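Local coordinates for protein acyl-CoA dehydrogenase (Thermus thermophilus, PDB 2Z1Q) that binds FAD and probably catalyses the 2,3-dehydrogenation of saturated acyl-CoA to 2,3-dehydroacyl-CoA, passing the electrons to an acceptor, at residues Gly73-Asp78 with Ala112-Gly117; Ala461-Gln466 with Arg531-Asp536. All coordinates share one frame; numbering follows the deposited sequence.

Interaction 1 (Gly73-Asp78 with Ala112-Gly117); sequences GLLAID and AHTSIG
Leu75 meets helix 106-117 with its forked end, and one methyl serves two neighbours. CD2 of Leu75 lies 3.7 Å from CD2 of His113, reaching the imidazole at its edge and near its plane. The same Leu75 CD2 is 3.7 Å from Thr114 CG2, a methyl-to-methyl touch. The second branch, Leu75 CD1, is raised well off the ring plane, 4.1 Å from His113 NE2. The leucine runs at about a right angle to both helix side chains.

What holds these partners lies mostly outside the contact. His113 ND1 is hydrogen-bonded to Ala144 N and NE2 to Leu137 O, which fixes the rotation of the ring. Thr114 places OG1 between its backbone N and carbonyl carbon (chi1 66°), where it bonds Tyr110 O; CG2 is thereby turned to the leucine. At the flank a water donates to Asp78 OD1 over 2.7 Å and, weakly, to Thr114 O. The helix widens into a pi-type turn at 113-117, with Gly117 N bonded to Ala112 O at 2.7 Å.

The loop after helix 62-71 is thus fitted to a helix of the all-helical N-terminal domain, whose Ile116 touches FAD. Both imidazole nitrogens are hydrogen-bonded elsewhere, and the direct contact, made by leucine methyls with the ring and the threonine methyl, is apolar.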
ATOM      1  N   GLY B  73      27.816  21.707   7.449  1.00 34.47           N
ATOM      2  CA  GLY B  73      26.955  22.834   7.143  1.00 34.38           C
ATOM      3  C   GLY B  73      25.536  22.450   6.743  1.00 33.72           C
ATOM      4  O   GLY B  73      24.765  23.307   6.329  1.00 35.73           O
ATOM      5  N   LEU B  74      25.170  21.180   6.875  1.00 32.55           N
ATOM      6  CA  LEU B  74      23.822  20.758   6.487  1.00 31.86           C
ATOM      7  C   LEU B  74      22.743  21.226   7.446  1.00 31.27           C
ATOM      8  O   LEU B  74      21.567  21.272   7.088  1.00 31.79           O
ATOM      9  CB  LEU B  74      23.750  19.237   6.342  1.00 30.80           C
ATOM     10  CG  LEU B  74      24.670  18.663   5.263  1.00 31.44           C
ATOM     11  CD1 LEU B  74      24.413  17.177   5.109  1.00 33.03           C
ATOM     12  CD2 LEU B  74      24.434  19.384   3.943  1.00 32.57           C
ATOM     13  N   LEU B  75      23.140  21.584   8.661  1.00 30.33           N
ATOM     14  CA  LEU B  75      22.174  22.033   9.650  1.00 30.29           C
ATOM     15  C   LEU B  75      22.046  23.556   9.695  1.00 30.00           C
ATOM     16  O   LEU B  75      21.180  24.091  10.389  1.00 28.58           O
ATOM     17  CB  LEU B  75      22.565  21.502  11.034  1.00 28.00           C
ATOM     18  CG  LEU B  75      22.719  19.982  11.102  1.00 27.38           C
ATOM     19  CD1 LEU B  75      23.207  19.582  12.492  1.00 26.36           C
ATOM     20  CD2 LEU B  75      21.387  19.317  10.773  1.00 26.01           C
ATOM     21  N   ALA B  76      22.903  24.245   8.945  1.00 31.67           N
ATOM     22  CA  ALA B  76      22.882  25.707   8.916  1.00 31.87           C
ATOM     23  C   ALA B  76      22.322  26.309   7.623  1.00 33.28           C
ATOM     24  O   ALA B  76      22.252  27.527   7.486  1.00 34.61           O
ATOM     25  CB  ALA B  76      24.285  26.248   9.177  1.00 29.77           C
ATOM     26  N   ILE B  77      21.910  25.456   6.689  1.00 35.24           N
ATOM     27  CA  ILE B  77      21.348  25.911   5.409  1.00 36.55           C
ATOM     28  C   ILE B  77      20.195  26.914   5.552  1.00 37.81           C
ATOM     29  O   ILE B  77      20.182  27.955   4.889  1.00 39.68           O
ATOM     30  CB  ILE B  77      20.849  24.701   4.584  1.00 35.74           C
ATOM     31  CG1 ILE B  77      22.018  23.777   4.273  1.00 36.77           C
ATOM     32  CG2 ILE B  77      20.187  25.165   3.291  1.00 34.82           C
ATOM     33  CD1 ILE B  77      21.590  22.470   3.669  1.00 38.89           C
ATOM     34  N   ASP B  78      19.220  26.606   6.404  1.00 39.03           N
ATOM     35  CA  ASP B  78      18.075  27.493   6.599  1.00 40.14           C
ATOM     36  C   ASP B  78      18.210  28.427   7.797  1.00 40.56           C
ATOM     37  O   ASP B  78      17.226  29.016   8.251  1.00 40.18           O
ATOM     38  CB  ASP B  78      16.792  26.673   6.738  1.00 43.83           C
ATOM     39  CG  ASP B  78      16.336  26.075   5.420  1.00 47.84           C
ATOM     40  OD1 ASP B  78      15.770  24.958   5.438  1.00 49.75           O
ATOM     41  OD2 ASP B  78      16.536  26.725   4.371  1.00 48.38           O
ATOM     42  N   ALA B 112      13.277  16.712  11.517  1.00 25.51           N
ATOM     43  CA  ALA B 112      12.636  17.317  12.671  1.00 26.09           C
ATOM     44  C   ALA B 112      13.513  18.460  13.210  1.00 24.75           C
ATOM     45  O   ALA B 112      13.030  19.540  13.526  1.00 23.83           O
ATOM     46  CB  ALA B 112      12.389  16.267  13.739  1.00 22.94           C
ATOM     47  N   HIS B 113      14.810  18.215  13.293  1.00 26.50           N
ATOM     48  CA  HIS B 113      15.746  19.230  13.774  1.00 26.43           C
ATOM     49  C   HIS B 113      15.721  20.522  12.914  1.00 26.19           C
ATOM     50  O   HIS B 113      15.348  21.582  13.407  1.00 24.44           O
ATOM     51  CB  HIS B 113      17.144  18.632  13.799  1.00 25.62           C
ATOM     52  CG  HIS B 113      18.198  19.581  14.272  1.00 28.63           C
ATOM     53  ND1 HIS B 113      18.285  20.012  15.581  1.00 29.51           N
ATOM     54  CD2 HIS B 113      19.223  20.174  13.609  1.00 27.93           C
ATOM     55  CE1 HIS B 113      19.317  20.828  15.699  1.00 30.11           C
ATOM     56  NE2 HIS B 113      19.900  20.943  14.522  1.00 28.34           N
ATOM     57  N   THR B 114      16.088  20.416  11.635  1.00 25.97           N
ATOM     58  CA  THR B 114      16.128  21.590  10.740  1.00 27.01           C
ATOM     59  C   THR B 114      14.799  22.311  10.481  1.00 27.91           C
ATOM     60  O   THR B 114      14.793  23.521  10.199  1.00 28.03           O
ATOM     61  CB  THR B 114      16.734  21.228   9.348  1.00 25.08           C
ATOM     62  OG1 THR B 114      15.873  20.311   8.668  1.00 27.09           O
ATOM     63  CG2 THR B 114      18.112  20.594   9.508  1.00 24.86           C
ATOM     64  N   SER B 115      13.674  21.606  10.576  1.00 27.12           N
ATOM     65  CA  SER B 115      12.399  22.258  10.324  1.00 28.04           C
ATOM     66  C   SER B 115      11.675  22.662  11.607  1.00 28.27           C
ATOM     67  O   SER B 115      11.896  23.751  12.131  1.00 28.93           O
ATOM     68  CB  SER B 115      11.504  21.369   9.448  1.00 28.73           C
ATOM     69  OG  SER B 115      11.149  20.164  10.105  1.00 28.38           O
ATOM     70  N   ILE B 116      10.818  21.796  12.129  1.00 28.31           N
ATOM     71  CA  ILE B 116      10.093  22.132  13.347  1.00 28.02           C
ATOM     72  C   ILE B 116      10.988  22.464  14.544  1.00 26.22           C
ATOM     73  O   ILE B 116      10.591  23.207  15.432  1.00 26.42           O
ATOM     74  CB  ILE B 116       9.136  20.997  13.729  1.00 28.27           C
ATOM     75  CG1 ILE B 116       9.894  19.663  13.745  1.00 29.04           C
ATOM     76  CG2 ILE B 116       7.971  20.973  12.752  1.00 29.63           C
ATOM     77  CD1 ILE B 116       9.033  18.451  14.103  1.00 29.13           C
ATOM     78  N   GLY B 117      12.200  21.935  14.564  1.00 25.40           N
ATOM     79  CA  GLY B 117      13.075  22.207  15.692  1.00 27.23           C
ATOM     80  C   GLY B 117      13.795  23.545  15.691  1.00 28.03           C
ATOM     81  O   GLY B 117      13.953  24.174  16.731  1.00 27.57           O
TER
HETATM   82  O   HOH W   1      14.269  23.243   6.798  1.00 35.63           O

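Interaction 2 (Ala461-Gln466 with Arg531-Asp536); sequences AGLAVQ and RLVEGD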
ATOM      1  N   ALA B 461     -15.753  22.896  -8.282  1.00 31.25           N
ATOM      2  CA  ALA B 461     -15.603  23.751  -7.115  1.00 33.16           C
ATOM      3  C   ALA B 461     -16.718  24.798  -7.080  1.00 34.37           C
ATOM      4  O   ALA B 461     -17.303  25.066  -6.019  1.00 34.39           O
ATOM      5  CB  ALA B 461     -14.242  24.428  -7.150  1.00 34.21           C
ATOM      6  N   GLY B 462     -17.010  25.381  -8.243  1.00 34.32           N
ATOM      7  CA  GLY B 462     -18.051  26.390  -8.321  1.00 34.47           C
ATOM      8  C   GLY B 462     -19.415  25.833  -7.967  1.00 34.32           C
ATOM      9  O   GLY B 462     -20.132  26.408  -7.148  1.00 35.03           O
ATOM     10  N   LEU B 463     -19.771  24.705  -8.580  1.00 34.76           N
ATOM     11  CA  LEU B 463     -21.058  24.060  -8.336  1.00 33.71           C
ATOM     12  C   LEU B 463     -21.211  23.716  -6.862  1.00 35.02           C
ATOM     13  O   LEU B 463     -22.314  23.768  -6.311  1.00 35.45           O
ATOM     14  CB  LEU B 463     -21.189  22.801  -9.198  1.00 31.35           C
ATOM     15  CG  LEU B 463     -21.323  23.043 -10.709  1.00 32.72           C
ATOM     16  CD1 LEU B 463     -21.210  21.740 -11.474  1.00 29.64           C
ATOM     17  CD2 LEU B 463     -22.663  23.705 -10.997  1.00 33.02           C
ATOM     18  N   ALA B 464     -20.099  23.371  -6.219  1.00 35.87           N
ATOM     19  CA  ALA B 464     -20.130  23.028  -4.808  1.00 35.53           C
ATOM     20  C   ALA B 464     -20.484  24.272  -3.996  1.00 36.93           C
ATOM     21  O   ALA B 464     -21.290  24.212  -3.070  1.00 35.92           O
ATOM     22  CB  ALA B 464     -18.785  22.481  -4.375  1.00 34.97           C
ATOM     23  N   VAL B 465     -19.881  25.402  -4.355  1.00 39.01           N
ATOM     24  CA  VAL B 465     -20.143  26.650  -3.651  1.00 41.30           C
ATOM     25  C   VAL B 465     -21.566  27.154  -3.893  1.00 43.09           C
ATOM     26  O   VAL B 465     -22.259  27.547  -2.953  1.00 43.06           O
ATOM     27  CB  VAL B 465     -19.130  27.754  -4.067  1.00 40.96           C
ATOM     28  CG1 VAL B 465     -19.502  29.083  -3.431  1.00 40.03           C
ATOM     29  CG2 VAL B 465     -17.727  27.356  -3.637  1.00 40.42           C
ATOM     30  N   GLN B 466     -22.005  27.125  -5.149  1.00 45.58           N
ATOM     31  CA  GLN B 466     -23.344  27.601  -5.489  1.00 49.16           C
ATOM     32  C   GLN B 466     -24.424  26.607  -5.103  1.00 49.78           C
ATOM     33  O   GLN B 466     -25.481  26.542  -5.736  1.00 51.61           O
ATOM     34  CB  GLN B 466     -23.438  27.922  -6.990  1.00 51.55           C
ATOM     35  CG  GLN B 466     -23.289  26.716  -7.907  1.00 55.90           C
ATOM     36  CD  GLN B 466     -23.219  27.095  -9.379  1.00 58.23           C
ATOM     37  OE1 GLN B 466     -22.238  27.691  -9.836  1.00 59.48           O
ATOM     38  NE2 GLN B 466     -24.263  26.750 -10.131  1.00 58.55           N
ATOM     39  N   ARG B 531     -23.783  14.644  -6.639  1.00 32.61           N
ATOM     40  CA  ARG B 531     -24.007  15.200  -5.304  1.00 32.36           C
ATOM     41  C   ARG B 531     -24.329  16.695  -5.364  1.00 32.99           C
ATOM     42  O   ARG B 531     -24.940  17.251  -4.435  1.00 32.99           O
ATOM     43  CB  ARG B 531     -22.767  14.982  -4.427  1.00 31.96           C
ATOM     44  CG  ARG B 531     -22.858  15.550  -3.014  1.00 31.34           C
ATOM     45  CD  ARG B 531     -23.757  14.720  -2.105  1.00 31.85           C
ATOM     46  NE  ARG B 531     -23.632  15.154  -0.715  1.00 33.09           N
ATOM     47  CZ  ARG B 531     -24.079  14.473   0.341  1.00 36.45           C
ATOM     48  NH1 ARG B 531     -24.698  13.304   0.180  1.00 35.83           N
ATOM     49  NH2 ARG B 531     -23.889  14.947   1.567  1.00 35.86           N
ATOM     50  N   LEU B 532     -23.926  17.331  -6.463  1.00 32.22           N
ATOM     51  CA  LEU B 532     -24.122  18.762  -6.673  1.00 34.83           C
ATOM     52  C   LEU B 532     -25.252  19.104  -7.656  1.00 35.45           C
ATOM     53  O   LEU B 532     -25.878  20.152  -7.542  1.00 35.32           O
ATOM     54  CB  LEU B 532     -22.820  19.381  -7.180  1.00 33.37           C
ATOM     55  CG  LEU B 532     -21.570  18.985  -6.389  1.00 34.58           C
ATOM     56  CD1 LEU B 532     -20.332  19.641  -6.980  1.00 33.24           C
ATOM     57  CD2 LEU B 532     -21.750  19.401  -4.944  1.00 34.79           C
ATOM     58  N   VAL B 533     -25.494  18.223  -8.620  1.00 36.75           N
ATOM     59  CA  VAL B 533     -26.537  18.467  -9.620  1.00 39.17           C
ATOM     60  C   VAL B 533     -27.457  17.271  -9.841  1.00 40.03           C
ATOM     61  O   VAL B 533     -27.072  16.126  -9.601  1.00 40.23           O
ATOM     62  CB  VAL B 533     -25.918  18.857 -10.990  1.00 39.55           C
ATOM     63  CG1 VAL B 533     -25.355  20.268 -10.928  1.00 38.37           C
ATOM     64  CG2 VAL B 533     -24.819  17.873 -11.369  1.00 37.65           C
ATOM     65  N   GLU B 534     -28.677  17.547 -10.296  1.00 40.96           N
ATOM     66  CA  GLU B 534     -29.645  16.488 -10.569  1.00 43.74           C
ATOM     67  C   GLU B 534     -30.530  16.827 -11.767  1.00 43.84           C
ATOM     68  O   GLU B 534     -30.456  17.931 -12.328  1.00 43.03           O
ATOM     69  CB  GLU B 534     -30.534  16.238  -9.352  1.00 46.29           C
ATOM     70  CG  GLU B 534     -31.331  17.446  -8.942  1.00 52.35           C
ATOM     71  CD  GLU B 534     -32.417  17.106  -7.950  1.00 55.87           C
ATOM     72  OE1 GLU B 534     -33.331  16.332  -8.312  1.00 56.68           O
ATOM     73  OE2 GLU B 534     -32.353  17.612  -6.808  1.00 57.28           O
ATOM     74  N   GLY B 535     -31.358  15.860 -12.155  1.00 43.06           N
ATOM     75  CA  GLY B 535     -32.269  16.051 -13.267  1.00 43.39           C
ATOM     76  C   GLY B 535     -31.605  16.356 -14.598  1.00 43.29           C
ATOM     77  O   GLY B 535     -30.501  15.899 -14.884  1.00 42.41           O
ATOM     78  N   ASP B 536     -32.287  17.149 -15.413  1.00 44.35           N
ATOM     79  CA  ASP B 536     -31.763  17.506 -16.720  1.00 45.88           C
ATOM     80  C   ASP B 536     -30.490  18.331 -16.607  1.00 45.71           C
ATOM     81  O   ASP B 536     -29.547  18.142 -17.375  1.00 46.26           O
ATOM     82  CB  ASP B 536     -32.820  18.276 -17.511  1.00 47.45           C
ATOM     83  CG  ASP B 536     -34.129  17.514 -17.619  1.00 48.99           C
ATOM     84  OD1 ASP B 536     -34.101  16.328 -18.021  1.00 48.91           O
ATOM     85  OD2 ASP B 536     -35.188  18.099 -17.301  1.00 48.03           O
TER
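Leu532 and Leu463 bury the larger part of this contact, with Val533 and Ala464 completing it. Leu532 points its isobutyl group at helix 445-468, and its two methyls lie side by side against the Ala464 main chain: CD1 is 3.8 Å from Ala464 N, while CD2 of Leu532 stands 4.0 Å from Ala464 CA. From the same CD1 of Leu532 it is 4.0 Å to Leu463 CB and 4.2 Å to Ala464 CB, so the leucine touches the alanine methyl as well as its backbone. With CG opposite its own carbonyl carbon (chi1 -48°), the fork of Leu532 is carried to the helix.

Both segments fall in the helical C-terminal region of this acyl-CoA dehydrogenase, where Leu532 and Val533 belong to the connection between helices 505-528 and 535-547, so the contact joins that connection to the side of helix 445-468. Val460 and Tyr468 of the same helix also touch Leu532.

Leu463 points its CB toward the loop, and its CD2 lies 4.4 Å from Val533 CG1, a looser apolar approach. Val541 of helix 535-547 packs on both Leu463 and Val533, so these two side chains share a neighbour. Next to Leu532, Arg531, through NE, forms a salt bridge with Glu475 OE2.

Both segments of interaction 1 come earlier in the chain, in the N-terminal domain, and those of interaction 2 follow in the C-terminal region. Their centres are 46 Å apart, on opposite sides of the chain's centre, and the nearest atoms are about 30 Å apart. They share no helix: one uses helix 106-117, the other helix 445-468 and the link into helix 535-547, while the strands of the middle domain come between them in sequence. The first lies by the flavin, on the helix that carries Ile116 to FAD; the second, at the periphery near the second subunit, joins parts of the C-terminal region to one another. Each is therefore local to its own part of the enzyme.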